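Local coordinates for nucleoporin nup120 (Schizosaccharomyces pombe, PDB 4GQ2), which serves as a structural constituent of the nuclear pore complex, whose nucleoporins can also dock transiently associated nuclear transport factors, at residues Tyr663-Ala676 and Gln772-Ser784. Sequence-based numbering, arbitrary orientation.
Sequences YNHSAQSPSLFLCA and QFFSALNYSECFS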
loop_
_atom_site.group_PDB
_atom_site.type_symbol
_atom_site.label_atom_id
_atom_site.label_comp_id
_atom_site.label_asym_id
_atom_site.label_seq_id
_atom_site.Cartn_x
_atom_site.Cartn_y
_atom_site.Cartn_z
ATOM N N TYR A 663 -12.211 -4.013 22.639
ATOM C CA TYR A 663 -13.298 -4.956 22.476
ATOM C C TYR A 663 -12.753 -6.366 22.511
ATOM O O TYR A 663 -11.535 -6.571 22.523
ATOM C CB TYR A 663 -14.079 -4.673 21.193
ATOM C CG TYR A 663 -14.955 -3.454 21.325
ATOM C CD1 TYR A 663 -16.257 -3.557 21.814
ATOM C CD2 TYR A 663 -14.477 -2.189 20.996
ATOM C CE1 TYR A 663 -17.061 -2.437 21.951
ATOM C CE2 TYR A 663 -15.274 -1.064 21.129
ATOM C CZ TYR A 663 -16.563 -1.193 21.605
ATOM O OH TYR A 663 -17.355 -0.078 21.738
ATOM N N ASN A 664 -13.658 -7.336 22.553
ATOM C CA ASN A 664 -13.268 -8.728 22.630
ATOM C C ASN A 664 -12.654 -9.184 21.314
ATOM O O ASN A 664 -13.257 -9.025 20.249
ATOM C CB ASN A 664 -14.474 -9.585 23.002
ATOM C CG ASN A 664 -15.246 -9.026 24.189
ATOM O OD1 ASN A 664 -16.277 -8.375 24.021
ATOM N ND2 ASN A 664 -14.741 -9.265 25.396
ATOM N N HIS A 665 -11.435 -9.714 21.392
ATOM C CA HIS A 665 -10.794 -10.347 20.246
ATOM C C HIS A 665 -11.589 -11.544 19.841
ATOM O O HIS A 665 -12.076 -12.290 20.697
ATOM C CB HIS A 665 -9.373 -10.753 20.585
ATOM C CG HIS A 665 -8.649 -11.420 19.445
ATOM N ND1 HIS A 665 -8.192 -10.736 18.378
ATOM C CD2 HIS A 665 -8.316 -12.755 19.229
ATOM C CE1 HIS A 665 -7.595 -11.587 17.523
ATOM N NE2 HIS A 665 -7.670 -12.822 18.046
ATOM N N SER A 666 -11.731 -11.749 18.536
ATOM C CA SER A 666 -12.689 -12.726 18.040
ATOM C C SER A 666 -12.105 -13.997 17.461
ATOM O O SER A 666 -10.951 -14.040 17.029
ATOM C CB SER A 666 -13.620 -12.093 17.010
ATOM O OG SER A 666 -14.380 -13.094 16.348
ATOM N N ALA A 667 -12.949 -15.026 17.475
ATOM C CA ALA A 667 -12.755 -16.264 16.741
ATOM C C ALA A 667 -14.064 -16.583 16.003
ATOM O O ALA A 667 -15.135 -16.606 16.612
ATOM C CB ALA A 667 -12.379 -17.391 17.693
ATOM N N GLN A 668 -13.988 -16.816 14.694
ATOM C CA GLN A 668 -12.721 -16.820 13.972
ATOM C C GLN A 668 -12.661 -15.803 12.831
ATOM O O GLN A 668 -12.353 -14.636 13.060
ATOM C CB GLN A 668 -12.379 -18.230 13.470
ATOM C CG GLN A 668 -11.772 -19.140 14.525
ATOM C CD GLN A 668 -11.051 -20.334 13.929
ATOM O OE1 GLN A 668 -11.633 -21.117 13.176
ATOM N NE2 GLN A 668 -9.776 -20.485 14.271
ATOM N N SER A 669 -12.972 -16.253 11.615
ATOM C CA SER A 669 -12.611 -15.539 10.393
ATOM C C SER A 669 -13.478 -14.321 10.083
ATOM O O SER A 669 -14.701 -14.416 10.080
ATOM C CB SER A 669 -12.606 -16.494 9.195
ATOM O OG SER A 669 -12.021 -15.880 8.054
ATOM N N PRO A 670 -12.831 -13.168 9.819
ATOM C CA PRO A 670 -13.534 -12.010 9.280
ATOM C C PRO A 670 -13.769 -12.199 7.790
ATOM O O PRO A 670 -13.074 -12.992 7.156
ATOM C CB PRO A 670 -12.545 -10.871 9.502
ATOM C CG PRO A 670 -11.202 -11.525 9.460
ATOM C CD PRO A 670 -11.396 -12.893 10.043
ATOM N N SER A 671 -14.740 -11.482 7.233
ATOM C CA SER A 671 -14.912 -11.469 5.788
ATOM C C SER A 671 -13.796 -10.628 5.180
ATOM O O SER A 671 -13.232 -9.754 5.850
ATOM C CB SER A 671 -16.257 -10.862 5.414
ATOM O OG SER A 671 -16.219 -9.452 5.570
ATOM N N LEU A 672 -13.486 -10.873 3.912
ATOM C CA LEU A 672 -12.526 -10.036 3.206
ATOM C C LEU A 672 -12.981 -8.579 3.196
ATOM O O LEU A 672 -12.186 -7.674 3.461
ATOM C CB LEU A 672 -12.292 -10.547 1.787
ATOM C CG LEU A 672 -11.522 -11.872 1.721
ATOM C CD1 LEU A 672 -11.592 -12.448 0.309
ATOM C CD2 LEU A 672 -10.077 -11.730 2.229
ATOM N N PHE A 673 -14.267 -8.364 2.929
ATOM C CA PHE A 673 -14.830 -7.021 2.887
ATOM C C PHE A 673 -14.638 -6.263 4.199
ATOM O O PHE A 673 -14.389 -5.047 4.190
ATOM C CB PHE A 673 -16.305 -7.047 2.472
ATOM C CG PHE A 673 -16.931 -5.682 2.389
ATOM C CD1 PHE A 673 -16.559 -4.786 1.391
ATOM C CD2 PHE A 673 -17.878 -5.288 3.314
ATOM C CE1 PHE A 673 -17.135 -3.530 1.320
ATOM C CE2 PHE A 673 -18.454 -4.030 3.252
ATOM C CZ PHE A 673 -18.083 -3.149 2.254
ATOM N N LEU A 674 -14.735 -6.977 5.321
ATOM C CA LEU A 674 -14.437 -6.378 6.618
ATOM C C LEU A 674 -12.986 -5.881 6.697
ATOM O O LEU A 674 -12.737 -4.735 7.080
ATOM C CB LEU A 674 -14.716 -7.340 7.766
ATOM C CG LEU A 674 -14.493 -6.557 9.061
ATOM C CD1 LEU A 674 -15.800 -6.148 9.726
ATOM C CD2 LEU A 674 -13.588 -7.311 10.011
ATOM N N CYS A 675 -12.047 -6.746 6.334
ATOM C CA CYS A 675 -10.630 -6.399 6.321
ATOM C C CYS A 675 -10.362 -5.173 5.455
ATOM O O CYS A 675 -9.642 -4.264 5.874
ATOM C CB CYS A 675 -9.783 -7.580 5.838
ATOM S SG CYS A 675 -9.935 -9.035 6.890
ATOM N N ALA A 676 -10.961 -5.141 4.266
ATOM C CA ALA A 676 -10.824 -3.996 3.362
ATOM C C ALA A 676 -11.374 -2.715 3.988
ATOM O O ALA A 676 -10.765 -1.654 3.882
ATOM C CB ALA A 676 -11.512 -4.279 2.042
ATOM N N GLN A 772 -4.507 -4.754 5.443
ATOM C CA GLN A 772 -5.680 -5.627 5.552
ATOM C C GLN A 772 -5.329 -6.878 6.361
ATOM O O GLN A 772 -6.136 -7.362 7.150
ATOM C CB GLN A 772 -6.227 -6.007 4.160
ATOM C CG GLN A 772 -6.755 -4.826 3.350
ATOM C CD GLN A 772 -6.990 -5.134 1.879
ATOM O OE1 GLN A 772 -6.540 -6.154 1.354
ATOM N NE2 GLN A 772 -7.707 -4.241 1.203
ATOM N N PHE A 773 -4.118 -7.392 6.161
ATOM C CA PHE A 773 -3.582 -8.517 6.935
ATOM C C PHE A 773 -3.516 -8.143 8.427
ATOM O O PHE A 773 -3.996 -8.891 9.282
ATOM C CB PHE A 773 -2.197 -8.858 6.385
ATOM C CG PHE A 773 -1.563 -10.083 6.982
ATOM C CD1 PHE A 773 -0.860 -10.009 8.173
ATOM C CD2 PHE A 773 -1.598 -11.298 6.302
ATOM C CE1 PHE A 773 -0.235 -11.129 8.703
ATOM C CE2 PHE A 773 -0.978 -12.424 6.827
ATOM C CZ PHE A 773 -0.291 -12.340 8.029
ATOM N N PHE A 774 -2.931 -6.984 8.733
ATOM C CA PHE A 774 -2.942 -6.452 10.100
ATOM C C PHE A 774 -4.369 -6.358 10.644
ATOM O O PHE A 774 -4.631 -6.716 11.795
ATOM C CB PHE A 774 -2.297 -5.066 10.129
ATOM C CG PHE A 774 -2.355 -4.387 11.474
ATOM C CD1 PHE A 774 -1.515 -4.788 12.515
ATOM C CD2 PHE A 774 -3.234 -3.338 11.695
ATOM C CE1 PHE A 774 -1.546 -4.146 13.739
ATOM C CE2 PHE A 774 -3.279 -2.695 12.929
ATOM C CZ PHE A 774 -2.433 -3.102 13.955
ATOM N N SER A 775 -5.284 -5.871 9.808
ATOM C CA SER A 775 -6.671 -5.694 10.205
ATOM C C SER A 775 -7.272 -7.024 10.626
ATOM O O SER A 775 -7.965 -7.110 11.636
ATOM C CB SER A 775 -7.474 -5.066 9.064
ATOM O OG SER A 775 -7.042 -3.737 8.826
ATOM N N ALA A 776 -6.970 -8.067 9.863
ATOM C CA ALA A 776 -7.488 -9.400 10.145
ATOM C C ALA A 776 -6.975 -9.955 11.476
ATOM O O ALA A 776 -7.726 -10.609 12.196
ATOM C CB ALA A 776 -7.184 -10.344 8.997
ATOM N N LEU A 777 -5.717 -9.670 11.819
ATOM C CA LEU A 777 -5.133 -10.141 13.087
ATOM C C LEU A 777 -5.771 -9.498 14.318
ATOM O O LEU A 777 -5.695 -10.044 15.419
ATOM C CB LEU A 777 -3.621 -9.897 13.130
ATOM C CG LEU A 777 -2.742 -10.682 12.157
ATOM C CD1 LEU A 777 -1.339 -10.090 12.106
ATOM C CD2 LEU A 777 -2.708 -12.154 12.542
ATOM N N ASN A 778 -6.383 -8.333 14.131
ATOM C CA ASN A 778 -6.992 -7.605 15.235
ATOM C C ASN A 778 -8.509 -7.710 15.216
ATOM O O ASN A 778 -9.199 -6.937 15.885
ATOM C CB ASN A 778 -6.559 -6.143 15.195
ATOM C CG ASN A 778 -5.116 -5.960 15.594
ATOM O OD1 ASN A 778 -4.791 -5.941 16.776
ATOM N ND2 ASN A 778 -4.236 -5.829 14.606
ATOM N N TYR A 779 -9.018 -8.666 14.439
ATOM C CA TYR A 779 -10.453 -8.851 14.264
ATOM C C TYR A 779 -11.146 -8.989 15.613
ATOM O O TYR A 779 -10.711 -9.756 16.473
ATOM C CB TYR A 779 -10.748 -10.063 13.374
ATOM C CG TYR A 779 -12.227 -10.316 13.183
ATOM C CD1 TYR A 779 -13.052 -9.335 12.637
ATOM C CD2 TYR A 779 -12.806 -11.531 13.554
ATOM C CE1 TYR A 779 -14.403 -9.556 12.460
ATOM C CE2 TYR A 779 -14.162 -11.761 13.381
ATOM C CZ TYR A 779 -14.954 -10.768 12.835
ATOM O OH TYR A 779 -16.301 -10.965 12.653
ATOM N N SER A 780 -12.215 -8.226 15.802
ATOM C CA SER A 780 -12.835 -8.126 17.112
ATOM C C SER A 780 -14.341 -7.938 17.065
ATOM O O SER A 780 -14.899 -7.428 16.086
ATOM C CB SER A 780 -12.195 -6.987 17.912
ATOM O OG SER A 780 -10.843 -7.290 18.221
ATOM N N GLU A 781 -14.992 -8.357 18.144
ATOM C CA GLU A 781 -16.430 -8.207 18.276
ATOM C C GLU A 781 -16.784 -7.639 19.630
ATOM O O GLU A 781 -16.004 -7.756 20.579
ATOM C CB GLU A 781 -17.120 -9.549 18.074
ATOM C CG GLU A 781 -17.300 -9.920 16.618
ATOM C CD GLU A 781 -17.938 -11.277 16.451
ATOM O OE1 GLU A 781 -19.093 -11.327 15.977
ATOM O OE2 GLU A 781 -17.287 -12.285 16.807
ATOM N N CYS A 782 -17.950 -7.000 19.700
ATOM C CA CYS A 782 -18.531 -6.563 20.964
ATOM C C CYS A 782 -19.459 -7.672 21.433
ATOM O O CYS A 782 -20.534 -7.866 20.863
ATOM C CB CYS A 782 -19.300 -5.253 20.781
ATOM S SG CYS A 782 -19.941 -4.540 22.317
ATOM N N PHE A 783 -19.035 -8.415 22.453
ATOM C CA PHE A 783 -19.778 -9.603 22.886
ATOM C C PHE A 783 -21.104 -9.293 23.589
ATOM O O PHE A 783 -22.114 -9.949 23.327
ATOM C CB PHE A 783 -18.908 -10.545 23.739
ATOM C CG PHE A 783 -17.900 -11.350 22.944
ATOM C CD1 PHE A 783 -18.026 -11.508 21.561
ATOM C CD2 PHE A 783 -16.841 -11.983 23.590
ATOM C CE1 PHE A 783 -17.100 -12.250 20.840
ATOM C CE2 PHE A 783 -15.913 -12.731 22.873
ATOM C CZ PHE A 783 -16.041 -12.862 21.496
ATOM N N SER A 784 -21.105 -8.285 24.458
ATOM C CA SER A 784 -22.304 -7.938 25.228
ATOM C C SER A 784 -23.388 -7.250 24.396
ATOM O O SER A 784 -24.581 -7.465 24.626
ATOM C CB SER A 784 -21.944 -7.078 26.448
ATOM O OG SER A 784 -21.266 -5.896 26.068
HETATM O O HOH W 1 -8.832 -1.828 1.952
#
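Pro670 lays its CB over one face of the Tyr779 ring, 3.7 Å from the ring centroid, a CH-pi contact that suits a rigid, flat-sided proline. Leu674 brings CD2 obliquely against the same ring, 3.4 Å from Tyr779 CD1. With CG anti to the backbone nitrogen (chi1 179°), Tyr779 reaches across to the loop before helix 672-703, and its hydroxyl hydrogen-bonds to Ser93 OG. Cut back to an alanine, this position is likely to leave a gap beside Pro670 and Leu674 and Ser93 without its hydroxyl partner. A second CH-pi contact sets Asn664 CB over a face of Phe783; the asparagine amide lies nearly parallel to the ring (planes 5° apart) and stacks on it, while Asn664 OD1 accepts from Phe783 N at 3.2 Å. Cys782 SG meets the edge of the Tyr663 ring, 3.6 Å from CE1.

Strands 664-665 and 780-781 pair antiparallel through a 2.8 Å bond from Glu781 N to Asn664 O; just beyond them Ser666 N hydrogen-bonds to Tyr779 O. The hydroxyl of Ser666, small enough to sit beside the Tyr779 ring, donates to Glu781 OE2 at 3.1 Å. Farther on, Cys675 SG packs on Ala776 CB where the helices cross at 111°, and a water links Ala676 O to Gln772 NE2. Helix 790-803 touches Tyr663 and Tyr779, and helix 812-822 packs on other side chains of helix 770-777, Phe773 and Phe774.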